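Side-chain contacts in CELL division control protein 6 (Pyrobaculum aerophilum, PDB 1FNN), which binds ADP and magnesium through an AAA+ ATPase fold and is thought to take part in regulating the initiation of DNA replication: residues A[7-12]-A[203-208]; A[17-22]-A[57-62]; A[225-230]-A[241-246]. All blocks are in the same frame, centred on the assembly; numbering follows the deposited sequence.

Interaction 1: residues A[7-12]-A[203-208]. With ADP (adenosine-5'-diphosphate), chain D.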
loop_
_atom_site.group_PDB
_atom_site.type_symbol
_atom_site.label_atom_id
_atom_site.label_comp_id
_atom_site.label_asym_id
_atom_site.label_seq_id
_atom_site.Cartn_x
_atom_site.Cartn_y
_atom_site.Cartn_z
ATOM N N ASP A 7 17.221 8.830 -3.715
ATOM C CA ASP A 7 16.037 8.963 -2.917
ATOM C C ASP A 7 14.739 9.220 -3.671
ATOM O O ASP A 7 13.677 8.900 -3.113
ATOM C CB ASP A 7 16.164 10.083 -1.884
ATOM C CG ASP A 7 16.139 11.505 -2.413
ATOM O OD1 ASP A 7 15.127 12.158 -2.658
ATOM O OD2 ASP A 7 17.196 12.086 -2.616
ATOM N N SER A 8 14.770 9.652 -4.950
ATOM C CA SER A 8 13.522 9.896 -5.665
ATOM C C SER A 8 12.776 8.586 -5.864
ATOM O O SER A 8 11.545 8.534 -6.002
ATOM C CB SER A 8 13.778 10.570 -7.037
ATOM O OG SER A 8 14.363 9.596 -7.907
ATOM N N VAL A 9 13.479 7.472 -5.896
ATOM C CA VAL A 9 12.929 6.123 -6.010
ATOM C C VAL A 9 12.025 5.757 -4.821
ATOM O O VAL A 9 11.047 5.008 -4.977
ATOM C CB VAL A 9 14.129 5.159 -6.096
ATOM C CG1 VAL A 9 13.748 3.712 -5.831
ATOM C CG2 VAL A 9 14.820 5.314 -7.435
ATOM N N PHE A 10 12.082 6.495 -3.733
ATOM C CA PHE A 10 11.263 6.322 -2.547
ATOM C C PHE A 10 10.160 7.339 -2.416
ATOM O O PHE A 10 9.345 7.269 -1.483
ATOM C CB PHE A 10 12.196 6.384 -1.291
ATOM C CG PHE A 10 13.126 5.206 -1.429
ATOM C CD1 PHE A 10 14.412 5.371 -1.925
ATOM C CD2 PHE A 10 12.698 3.937 -1.061
ATOM C CE1 PHE A 10 15.256 4.299 -2.054
ATOM C CE2 PHE A 10 13.553 2.854 -1.190
ATOM C CZ PHE A 10 14.834 3.032 -1.687
ATOM N N SER A 11 10.041 8.281 -3.386
ATOM C CA SER A 11 8.935 9.227 -3.159
ATOM C C SER A 11 7.653 8.660 -3.730
ATOM O O SER A 11 7.635 7.857 -4.665
ATOM C CB SER A 11 9.188 10.620 -3.768
ATOM O OG SER A 11 9.354 10.371 -5.146
ATOM N N PRO A 12 6.535 9.112 -3.177
ATOM C CA PRO A 12 5.203 8.714 -3.570
ATOM C C PRO A 12 4.923 8.824 -5.055
ATOM O O PRO A 12 4.208 7.989 -5.601
ATOM C CB PRO A 12 4.280 9.730 -2.870
ATOM C CG PRO A 12 5.051 10.094 -1.641
ATOM C CD PRO A 12 6.492 10.145 -2.099
ATOM N N LEU A 203 12.517 -5.286 -3.607
ATOM C CA LEU A 203 13.815 -5.574 -4.200
ATOM C C LEU A 203 14.057 -4.615 -5.388
ATOM O O LEU A 203 15.188 -4.178 -5.661
ATOM C CB LEU A 203 13.811 -7.044 -4.636
ATOM C CG LEU A 203 15.121 -7.534 -5.241
ATOM C CD1 LEU A 203 16.292 -7.293 -4.291
ATOM C CD2 LEU A 203 15.038 -8.999 -5.652
ATOM N N ASP A 204 13.001 -4.394 -6.181
ATOM C CA ASP A 204 13.096 -3.415 -7.282
ATOM C C ASP A 204 13.519 -2.063 -6.758
ATOM O O ASP A 204 14.423 -1.396 -7.331
ATOM C CB ASP A 204 11.749 -3.367 -8.034
ATOM C CG ASP A 204 11.608 -4.380 -9.127
ATOM O OD1 ASP A 204 10.556 -4.446 -9.800
ATOM O OD2 ASP A 204 12.546 -5.172 -9.376
ATOM N N ARG A 205 12.835 -1.507 -5.732
ATOM C CA ARG A 205 13.213 -0.244 -5.156
ATOM C C ARG A 205 14.647 -0.242 -4.637
ATOM O O ARG A 205 15.389 0.773 -4.793
ATOM C CB ARG A 205 12.278 0.232 -4.018
ATOM C CG ARG A 205 10.794 0.296 -4.459
ATOM C CD ARG A 205 10.611 1.500 -5.444
ATOM N NE ARG A 205 9.248 1.371 -6.014
ATOM C CZ ARG A 205 8.361 2.345 -5.922
ATOM N NH1 ARG A 205 8.636 3.491 -5.320
ATOM N NH2 ARG A 205 7.165 2.143 -6.460
ATOM N N ALA A 206 15.044 -1.325 -3.947
ATOM C CA ALA A 206 16.411 -1.362 -3.423
ATOM C C ALA A 206 17.418 -1.318 -4.577
ATOM O O ALA A 206 18.448 -0.638 -4.523
ATOM C CB ALA A 206 16.680 -2.617 -2.567
ATOM N N LYS A 207 17.216 -2.120 -5.598
ATOM C CA LYS A 207 18.166 -2.145 -6.716
ATOM C C LYS A 207 18.282 -0.779 -7.395
ATOM O O LYS A 207 19.394 -0.349 -7.667
ATOM C CB LYS A 207 17.717 -3.165 -7.765
ATOM C CG LYS A 207 18.169 -4.584 -7.412
ATOM C CD LYS A 207 17.448 -5.539 -8.370
ATOM C CE LYS A 207 17.717 -6.978 -7.953
ATOM N NZ LYS A 207 17.048 -7.932 -8.876
ATOM N N ALA A 208 17.187 -0.051 -7.506
ATOM C CA ALA A 208 17.178 1.263 -8.142
ATOM C C ALA A 208 17.638 2.382 -7.248
ATOM O O ALA A 208 18.146 3.398 -7.737
ATOM C CB ALA A 208 15.745 1.576 -8.610
HETATM P PB ADP D . -2.925 3.093 -4.099
HETATM O O1B ADP D . -3.569 4.172 -4.960
HETATM O O2B ADP D . -3.448 1.790 -4.326
HETATM O O3B ADP D . -3.227 3.578 -2.756
HETATM P PA ADP D . -0.232 3.396 -4.951
HETATM O O1A ADP D . -0.483 3.334 -6.402
HETATM O O2A ADP D . 0.051 4.767 -4.512
HETATM O O3A ADP D . -1.411 2.793 -4.175
HETATM O "O5'" ADP D . 1.082 2.513 -4.530
HETATM C "C5'" ADP D . 1.610 2.782 -3.243
HETATM C "C4'" ADP D . 3.143 2.808 -3.404
HETATM O "O4'" ADP D . 3.559 1.533 -3.839
HETATM C "C3'" ADP D . 3.656 3.782 -4.456
HETATM O "O3'" ADP D . 4.940 4.227 -4.054
HETATM C "C2'" ADP D . 3.650 2.894 -5.654
HETATM O "O2'" ADP D . 4.538 3.351 -6.676
HETATM C "C1'" ADP D . 4.200 1.592 -5.057
HETATM N N9 ADP D . 3.678 0.520 -5.811
HETATM C C8 ADP D . 2.427 -0.021 -5.677
HETATM N N7 ADP D . 2.256 -1.156 -6.289
HETATM C C5 ADP D . 3.495 -1.375 -6.869
HETATM C C6 ADP D . 3.973 -2.410 -7.689
HETATM N N6 ADP D . 3.190 -3.412 -8.057
HETATM N N1 ADP D . 5.232 -2.338 -8.128
HETATM C C2 ADP D . 5.974 -1.304 -7.778
HETATM N N3 ADP D . 5.654 -0.260 -7.016
HETATM C C4 ADP D . 4.367 -0.366 -6.589
HETATM O O HOH W 1 6.558 5.751 -5.798
#

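Interaction 2: residues A[17-22]-A[57-62]. With MG (magnesium ion), chain C; ADP (adenosine-5'-diphosphate), chain D.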
loop_
_atom_site.group_PDB
_atom_site.type_symbol
_atom_site.label_atom_id
_atom_site.label_comp_id
_atom_site.label_asym_id
_atom_site.label_seq_id
_atom_site.Cartn_x
_atom_site.Cartn_y
_atom_site.Cartn_z
ATOM N N LYS A 17 9.799 1.328 -13.335
ATOM C CA LYS A 17 9.793 0.754 -14.670
ATOM C C LYS A 17 8.821 -0.404 -14.764
ATOM O O LYS A 17 8.299 -0.700 -15.840
ATOM C CB LYS A 17 11.199 0.242 -15.037
ATOM C CG LYS A 17 11.303 -0.320 -16.449
ATOM C CD LYS A 17 12.770 -0.347 -16.881
ATOM C CE LYS A 17 12.976 -1.128 -18.173
ATOM N NZ LYS A 17 14.396 -1.559 -18.323
ATOM N N ARG A 18 8.862 -1.284 -13.754
ATOM C CA ARG A 18 7.912 -2.388 -13.777
ATOM C C ARG A 18 7.054 -2.368 -12.517
ATOM O O ARG A 18 7.335 -1.743 -11.481
ATOM C CB ARG A 18 8.651 -3.699 -14.058
ATOM C CG ARG A 18 9.908 -3.849 -13.222
ATOM C CD ARG A 18 11.123 -4.097 -14.105
ATOM N NE ARG A 18 12.271 -3.319 -13.627
ATOM C CZ ARG A 18 13.065 -3.660 -12.626
ATOM N NH1 ARG A 18 12.865 -4.792 -11.960
ATOM N NH2 ARG A 18 14.067 -2.859 -12.299
ATOM N N LEU A 19 5.898 -2.966 -12.680
ATOM C CA LEU A 19 4.857 -3.164 -11.693
ATOM C C LEU A 19 4.608 -4.667 -11.561
ATOM O O LEU A 19 3.565 -5.206 -11.931
ATOM C CB LEU A 19 3.576 -2.425 -12.067
ATOM C CG LEU A 19 3.565 -0.894 -12.127
ATOM C CD1 LEU A 19 2.167 -0.355 -12.435
ATOM C CD2 LEU A 19 4.115 -0.214 -10.878
ATOM N N PRO A 20 5.492 -5.336 -10.802
ATOM C CA PRO A 20 5.363 -6.778 -10.614
ATOM C C PRO A 20 4.085 -7.016 -9.873
ATOM O O PRO A 20 3.716 -6.270 -8.956
ATOM C CB PRO A 20 6.622 -7.181 -9.846
ATOM C CG PRO A 20 7.095 -5.912 -9.182
ATOM C CD PRO A 20 6.753 -4.836 -10.228
ATOM N N HIS A 21 3.356 -8.065 -10.237
ATOM C CA HIS A 21 2.109 -8.479 -9.603
ATOM C C HIS A 21 0.942 -7.605 -10.005
ATOM O O HIS A 21 -0.165 -7.826 -9.509
ATOM C CB HIS A 21 2.272 -8.652 -8.068
ATOM C CG HIS A 21 3.432 -9.599 -7.824
ATOM N ND1 HIS A 21 3.418 -10.946 -8.121
ATOM C CD2 HIS A 21 4.657 -9.325 -7.294
ATOM C CE1 HIS A 21 4.590 -11.459 -7.782
ATOM N NE2 HIS A 21 5.382 -10.497 -7.270
ATOM N N ARG A 22 1.120 -6.649 -10.940
ATOM C CA ARG A 22 -0.026 -5.848 -11.394
ATOM C C ARG A 22 -0.195 -5.968 -12.900
ATOM O O ARG A 22 -0.900 -5.180 -13.544
ATOM C CB ARG A 22 0.125 -4.368 -11.019
ATOM C CG ARG A 22 -0.016 -4.091 -9.506
ATOM C CD ARG A 22 -1.421 -4.430 -9.112
ATOM N NE ARG A 22 -1.893 -4.427 -7.757
ATOM C CZ ARG A 22 -2.143 -5.535 -7.055
ATOM N NH1 ARG A 22 -1.954 -6.724 -7.603
ATOM N NH2 ARG A 22 -2.578 -5.407 -5.815
ATOM N N LYS A 57 -3.288 1.096 -7.055
ATOM C CA LYS A 57 -4.341 1.582 -7.948
ATOM C C LYS A 57 -3.832 2.808 -8.744
ATOM O O LYS A 57 -3.848 2.809 -9.956
ATOM C CB LYS A 57 -5.612 1.869 -7.172
ATOM C CG LYS A 57 -6.155 0.678 -6.323
ATOM C CD LYS A 57 -7.434 1.058 -5.594
ATOM C CE LYS A 57 -7.266 2.212 -4.587
ATOM N NZ LYS A 57 -6.386 1.750 -3.473
ATOM N N THR A 58 -3.338 3.831 -8.055
ATOM C CA THR A 58 -2.878 5.062 -8.697
ATOM C C THR A 58 -1.686 4.790 -9.577
ATOM O O THR A 58 -1.653 5.241 -10.741
ATOM C CB THR A 58 -2.474 6.127 -7.649
ATOM O OG1 THR A 58 -3.675 6.446 -6.941
ATOM C CG2 THR A 58 -1.909 7.404 -8.301
ATOM N N VAL A 59 -0.731 3.997 -9.062
ATOM C CA VAL A 59 0.465 3.751 -9.857
ATOM C C VAL A 59 0.117 2.973 -11.130
ATOM O O VAL A 59 0.752 3.212 -12.169
ATOM C CB VAL A 59 1.620 3.062 -9.116
ATOM C CG1 VAL A 59 1.472 1.561 -8.939
ATOM C CG2 VAL A 59 2.930 3.367 -9.857
ATOM N N THR A 60 -0.808 2.029 -11.022
ATOM C CA THR A 60 -1.200 1.227 -12.194
ATOM C C THR A 60 -1.812 2.098 -13.305
ATOM O O THR A 60 -1.472 2.018 -14.494
ATOM C CB THR A 60 -2.140 0.089 -11.763
ATOM O OG1 THR A 60 -1.314 -0.857 -11.013
ATOM C CG2 THR A 60 -2.729 -0.608 -12.988
ATOM N N LEU A 61 -2.691 2.987 -12.900
ATOM C CA LEU A 61 -3.293 3.967 -13.808
ATOM C C LEU A 61 -2.260 4.932 -14.405
ATOM O O LEU A 61 -2.257 5.257 -15.589
ATOM C CB LEU A 61 -4.221 4.797 -12.943
ATOM C CG LEU A 61 -5.705 4.561 -12.950
ATOM C CD1 LEU A 61 -6.265 5.456 -11.843
ATOM C CD2 LEU A 61 -6.246 4.811 -14.349
ATOM N N ARG A 62 -1.276 5.381 -13.602
ATOM C CA ARG A 62 -0.239 6.260 -14.098
ATOM C C ARG A 62 0.614 5.535 -15.124
ATOM O O ARG A 62 1.071 6.121 -16.119
ATOM C CB ARG A 62 0.635 6.869 -12.969
ATOM C CG ARG A 62 -0.255 7.879 -12.193
ATOM C CD ARG A 62 0.648 8.886 -11.520
ATOM N NE ARG A 62 0.005 9.983 -10.873
ATOM C CZ ARG A 62 -0.615 11.080 -11.254
ATOM N NH1 ARG A 62 -0.803 11.456 -12.516
ATOM N NH2 ARG A 62 -1.099 11.891 -10.310
HETATM MG MG MG C . -3.996 6.002 -4.890
HETATM P PB ADP D . -2.925 3.093 -4.099
HETATM O O1B ADP D . -3.569 4.172 -4.960
HETATM O O2B ADP D . -3.448 1.790 -4.326
HETATM O O3B ADP D . -3.227 3.578 -2.756
HETATM P PA ADP D . -0.232 3.396 -4.951
HETATM O O1A ADP D . -0.483 3.334 -6.402
HETATM O O2A ADP D . 0.051 4.767 -4.512
HETATM O O3A ADP D . -1.411 2.793 -4.175
HETATM O "O5'" ADP D . 1.082 2.513 -4.530
HETATM C "C5'" ADP D . 1.610 2.782 -3.243
HETATM C "C4'" ADP D . 3.143 2.808 -3.404
HETATM O "O4'" ADP D . 3.559 1.533 -3.839
HETATM C "C3'" ADP D . 3.656 3.782 -4.456
HETATM O "O3'" ADP D . 4.940 4.227 -4.054
HETATM C "C2'" ADP D . 3.650 2.894 -5.654
HETATM O "O2'" ADP D . 4.538 3.351 -6.676
HETATM C "C1'" ADP D . 4.200 1.592 -5.057
HETATM N N9 ADP D . 3.678 0.520 -5.811
HETATM C C8 ADP D . 2.427 -0.021 -5.677
HETATM N N7 ADP D . 2.256 -1.156 -6.289
HETATM C C5 ADP D . 3.495 -1.375 -6.869
HETATM C C6 ADP D . 3.973 -2.410 -7.689
HETATM N N6 ADP D . 3.190 -3.412 -8.057
HETATM N N1 ADP D . 5.232 -2.338 -8.128
HETATM C C2 ADP D . 5.974 -1.304 -7.778
HETATM N N3 ADP D . 5.654 -0.260 -7.016
HETATM C C4 ADP D . 4.367 -0.366 -6.589
HETATM O O HOH W 2 -5.990 5.685 -5.305
HETATM O O HOH W 3 -4.342 8.031 -4.596
HETATM O O HOH W 4 -4.420 5.840 -2.727
HETATM O O HOH W 5 -1.953 6.776 -4.494
#

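Interaction 3: residues A[225-230]-A[241-246]. With ADP (adenosine-5'-diphosphate), chain D.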
loop_
_atom_site.group_PDB
_atom_site.type_symbol
_atom_site.label_atom_id
_atom_site.label_comp_id
_atom_site.label_asym_id
_atom_site.label_seq_id
_atom_site.Cartn_x
_atom_site.Cartn_y
_atom_site.Cartn_z
ATOM N N ASP A 225 7.589 -9.243 5.737
ATOM C CA ASP A 225 6.929 -10.036 6.784
ATOM C C ASP A 225 6.131 -9.139 7.695
ATOM O O ASP A 225 5.073 -9.558 8.166
ATOM C CB ASP A 225 7.912 -10.891 7.608
ATOM C CG ASP A 225 8.297 -12.102 6.775
ATOM O OD1 ASP A 225 7.526 -12.360 5.830
ATOM O OD2 ASP A 225 9.311 -12.760 7.041
ATOM N N ILE A 226 6.540 -7.883 7.873
ATOM C CA ILE A 226 5.783 -6.954 8.692
ATOM C C ILE A 226 4.561 -6.454 7.938
ATOM O O ILE A 226 3.653 -5.913 8.573
ATOM C CB ILE A 226 6.638 -5.706 9.029
ATOM C CG1 ILE A 226 7.908 -6.028 9.813
ATOM C CG2 ILE A 226 5.857 -4.669 9.803
ATOM C CD1 ILE A 226 8.810 -4.792 9.888
ATOM N N THR A 227 4.692 -6.245 6.621
ATOM C CA THR A 227 3.638 -5.533 5.902
ATOM C C THR A 227 2.775 -6.368 4.990
ATOM O O THR A 227 1.684 -5.902 4.656
ATOM C CB THR A 227 4.332 -4.436 5.019
ATOM O OG1 THR A 227 5.367 -5.035 4.226
ATOM C CG2 THR A 227 5.035 -3.421 5.899
ATOM N N GLY A 228 3.255 -7.471 4.442
ATOM C CA GLY A 228 2.516 -8.238 3.458
ATOM C C GLY A 228 1.346 -9.023 4.061
ATOM O O GLY A 228 1.254 -9.152 5.298
ATOM N N ALA A 229 0.293 -9.188 3.258
ATOM C CA ALA A 229 -0.878 -9.929 3.720
ATOM C C ALA A 229 -0.625 -11.429 3.633
ATOM O O ALA A 229 -0.043 -11.958 2.674
ATOM C CB ALA A 229 -2.110 -9.568 2.908
ATOM N N GLN A 230 -1.023 -12.149 4.691
ATOM C CA GLN A 230 -0.822 -13.613 4.593
ATOM C C GLN A 230 -1.907 -14.235 3.747
ATOM O O GLN A 230 -1.593 -14.963 2.806
ATOM C CB GLN A 230 -0.675 -14.217 5.981
ATOM C CG GLN A 230 0.788 -13.972 6.390
ATOM C CD GLN A 230 1.149 -14.797 7.599
ATOM O OE1 GLN A 230 0.488 -15.811 7.845
ATOM N NE2 GLN A 230 2.156 -14.405 8.355
ATOM N N ARG A 241 2.819 1.033 -0.025
ATOM C CA ARG A 241 3.332 2.355 0.370
ATOM C C ARG A 241 4.109 2.222 1.673
ATOM O O ARG A 241 5.157 2.825 1.964
ATOM C CB ARG A 241 2.158 3.328 0.509
ATOM C CG ARG A 241 2.651 4.760 0.713
ATOM C CD ARG A 241 1.608 5.706 1.238
ATOM N NE ARG A 241 1.104 5.376 2.553
ATOM C CZ ARG A 241 1.687 5.337 3.738
ATOM N NH1 ARG A 241 2.969 5.618 3.966
ATOM N NH2 ARG A 241 0.929 4.986 4.772
ATOM N N LEU A 242 3.412 1.608 2.646
ATOM C CA LEU A 242 4.008 1.408 3.980
ATOM C C LEU A 242 5.293 0.639 3.869
ATOM O O LEU A 242 6.246 1.007 4.554
ATOM C CB LEU A 242 2.978 0.602 4.815
ATOM C CG LEU A 242 3.398 0.231 6.234
ATOM C CD1 LEU A 242 3.653 1.489 7.042
ATOM C CD2 LEU A 242 2.291 -0.666 6.854
ATOM N N ALA A 243 5.346 -0.448 3.090
ATOM C CA ALA A 243 6.557 -1.229 2.980
ATOM C C ALA A 243 7.696 -0.393 2.419
ATOM O O ALA A 243 8.817 -0.422 2.936
ATOM C CB ALA A 243 6.363 -2.508 2.180
ATOM N N ILE A 244 7.400 0.390 1.367
ATOM C CA ILE A 244 8.492 1.235 0.796
ATOM C C ILE A 244 8.912 2.318 1.763
ATOM O O ILE A 244 10.075 2.685 1.928
ATOM C CB ILE A 244 7.990 1.831 -0.563
ATOM C CG1 ILE A 244 7.755 0.692 -1.562
ATOM C CG2 ILE A 244 9.027 2.856 -1.053
ATOM C CD1 ILE A 244 6.866 1.031 -2.771
ATOM N N ASP A 245 7.980 2.902 2.506
ATOM C CA ASP A 245 8.277 3.919 3.498
ATOM C C ASP A 245 9.194 3.320 4.585
ATOM O O ASP A 245 10.200 3.923 4.943
ATOM C CB ASP A 245 6.936 4.384 4.061
ATOM C CG ASP A 245 6.886 5.478 5.084
ATOM O OD1 ASP A 245 7.855 6.193 5.338
ATOM O OD2 ASP A 245 5.847 5.716 5.730
ATOM N N ILE A 246 8.924 2.056 4.991
ATOM C CA ILE A 246 9.798 1.454 6.003
ATOM C C ILE A 246 11.178 1.197 5.452
ATOM O O ILE A 246 12.162 1.399 6.181
ATOM C CB ILE A 246 9.152 0.142 6.577
ATOM C CG1 ILE A 246 7.961 0.552 7.465
ATOM C CG2 ILE A 246 10.235 -0.641 7.316
ATOM C CD1 ILE A 246 7.027 -0.665 7.742
HETATM P PB ADP D . -2.925 3.093 -4.099
HETATM O O1B ADP D . -3.569 4.172 -4.960
HETATM O O2B ADP D . -3.448 1.790 -4.326
HETATM O O3B ADP D . -3.227 3.578 -2.756
HETATM P PA ADP D . -0.232 3.396 -4.951
HETATM O O1A ADP D . -0.483 3.334 -6.402
HETATM O O2A ADP D . 0.051 4.767 -4.512
HETATM O O3A ADP D . -1.411 2.793 -4.175
HETATM O "O5'" ADP D . 1.082 2.513 -4.530
HETATM C "C5'" ADP D . 1.610 2.782 -3.243
HETATM C "C4'" ADP D . 3.143 2.808 -3.404
HETATM O "O4'" ADP D . 3.559 1.533 -3.839
HETATM C "C3'" ADP D . 3.656 3.782 -4.456
HETATM O "O3'" ADP D . 4.940 4.227 -4.054
HETATM C "C2'" ADP D . 3.650 2.894 -5.654
HETATM O "O2'" ADP D . 4.538 3.351 -6.676
HETATM C "C1'" ADP D . 4.200 1.592 -5.057
HETATM N N9 ADP D . 3.678 0.520 -5.811
HETATM C C8 ADP D . 2.427 -0.021 -5.677
HETATM N N7 ADP D . 2.256 -1.156 -6.289
HETATM C C5 ADP D . 3.495 -1.375 -6.869
HETATM C C6 ADP D . 3.973 -2.410 -7.689
HETATM N N6 ADP D . 3.190 -3.412 -8.057
HETATM N N1 ADP D . 5.232 -2.338 -8.128
HETATM C C2 ADP D . 5.974 -1.304 -7.778
HETATM N N3 ADP D . 5.654 -0.260 -7.016
HETATM C C4 ADP D . 4.367 -0.366 -6.589
#

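Interaction 1: residues A[7-12]-A[203-208]
Val-9 and Arg-205 bring their CA atoms to 6.4 Å where the short 3-10 turn 7-10 meets helix segment 203-208. Arg-205 spans the gap: its chain bends at chi2 (-71°), and NH1 donates to the carbonyl oxygen of Val-9 at 2.9 Å, approaching nearly along the C=O axis, although the N-H is bent to 139°. NH2 turns to the nucleotide and bonds both ADP N3 and ADP O2', each at 2.9 Å, so the guanidinium is fixed between the turn and the base and ribose. Water 1, in the guanidinium plane, accepts from NH1 and donates to Ser-11 O, tying the loop to the ribose hydroxyls as well. Val-9 and the arginine stem run past each other in opposite directions, with CG1 3.9 Å from Arg-205 CD and CG2 4.0 Å from Ala-208 CB. The Phe-10 ring brings CE2 to 4.1 Å from Arg-205 CB. This is an N-terminal loop braced on the lid of an AAA+ ATPase through a nucleotide-binding arginine. Ile-244 of helix 240-256 touches both Phe-10 and Arg-205, and Tyr-248 of that helix stacks on the Phe-10 ring, so the turn packs against helices 195-209 and 240-256 together.

Interaction 2: residues A[17-22]-A[57-62]
Leu-19 and Val-59 point their side chains at each other tip to tip, with Leu-19 CD2 3.7 Å from Val-59 CG1. The other branch of the leucine goes to the next residue of the helix: CD1 lies against Thr-60 CA and crosses the threonine side chain obliquely. Leu-19 thus straddles two consecutive helical residues, and CD2 also lies over the face of the adenine, 3.6 Å from ADP N1. With CG1 between backbone N and carbonyl carbon (chi1 79°), both branches of Val-59 face Leu-19 CD2, and CG2 also touches ADP O2'.

Arg-22 meets Thr-60 at about a right angle, its CB 3.8 Å from Thr-60 OG1. That hydroxyl is hydrogen-bonded to Gly-56 O; Arg-22 meets it with the CB, CG and CD of its aliphatic stem. Bending at chi2 (-65°) carries the guanidinium back over its own turn, where NH1 donates to His-21 O at 2.8 Å from above the carbonyl plane; NE and NH2 bond Thr-55 O and Ser-191 O.

The nucleotide joins the two segments. Pro-20 O, in the type II turn 19-22, accepts from ADP N6 at 3.0 Å, a bond consistent with recognition of the adenine amino group. At the phosphates the Walker A helix start gives its amides: Lys-57 N to O2B, Thr-58 N to O1B and Val-59 N to O1A. Lys-57 NZ bonds ADP O2B too, at 3.1 Å, so two donors of one residue hold that oxygen. Thr-58 OG1 binds magnesium at 2.1 Å, with ADP O1B and four waters completing six ligands, and Asp-132 is hydrogen-bonded to that hydroxyl.

Helix 57-68 lies beside the parallel sheet, with Leu-61 on strand 160-166 and Arg-62 on strand 75-80, while the turn leads into helix 23-38 and sets His-21 and Pro-20 against helix 195-209.

Interaction 3: residues A[225-230]-A[241-246]
Apolar contact dominates where Thr-227, in the last turn of helix 217-227, meets one side of helix 240-256. Its methyl CG2 reaches toward Ile-246 tip to tip, 3.9 Å from CD1, and lies 4.0 Å from Leu-242 CD2, so it sits between side chains one helical turn apart. Ala-243 presents only a methyl here, its CB 3.4 Å from Thr-227 OG1, consistent with the close approach of the two backbones, Ala-243 CA lying 6.0 Å from Thr-227 CA.

The arrangement belongs to the helical lid of the AAA+ ATPase module, of which helix 240-256 lines the nucleotide pocket. Helix 195-209 adds Ile-198, which touches both Thr-227 and Ala-243, and Val-274 of helix 264-274 covers Leu-242 and Ile-246.

Of the polar interactions, Thr-227 OG1 bonds Ile-223 O while resting on the Ala-243 methyl; with chi1 at 52° OG1 lies between backbone N and carbonyl carbon, and CG2 points to Leu-242 and Ile-246. Replacing Thr-227 by a glycine would probably open a gap between Leu-242 and Ile-246 and leave Ile-223 O without this hydroxyl partner. Along helix 240-256, Arg-241 NH1 forms a salt bridge with Asp-245 OD2 at 3.4 Å, its hydrogen bond weak.

Contacts with the nucleotide come from another side of this helix, where Ile-244 CD1 lies 3.5 Å from ADP O4' and Arg-241 CB packs on C5'.

All three contacts are largely buried, and each has a segment that touches ADP, though in interaction 3 through residues that take no part in the packing. Interaction 2 belongs to the Walker A side, where an apolar meeting of turn and helix accompanies phosphate and metal binding. Interactions 1 and 3 share the lid: the first sets a loop on helix 195-209 through a charged donor, and is open to solvent at Ala-208, whereas the third joins two lid helices by aliphatic packing. Helix 240-256 joins these two. Interaction 1 is linked to interaction 2 by the Asp-204 to Arg-18 salt bridge; interactions 2 and 3 do not touch, their nearest atoms being about 8 Å apart.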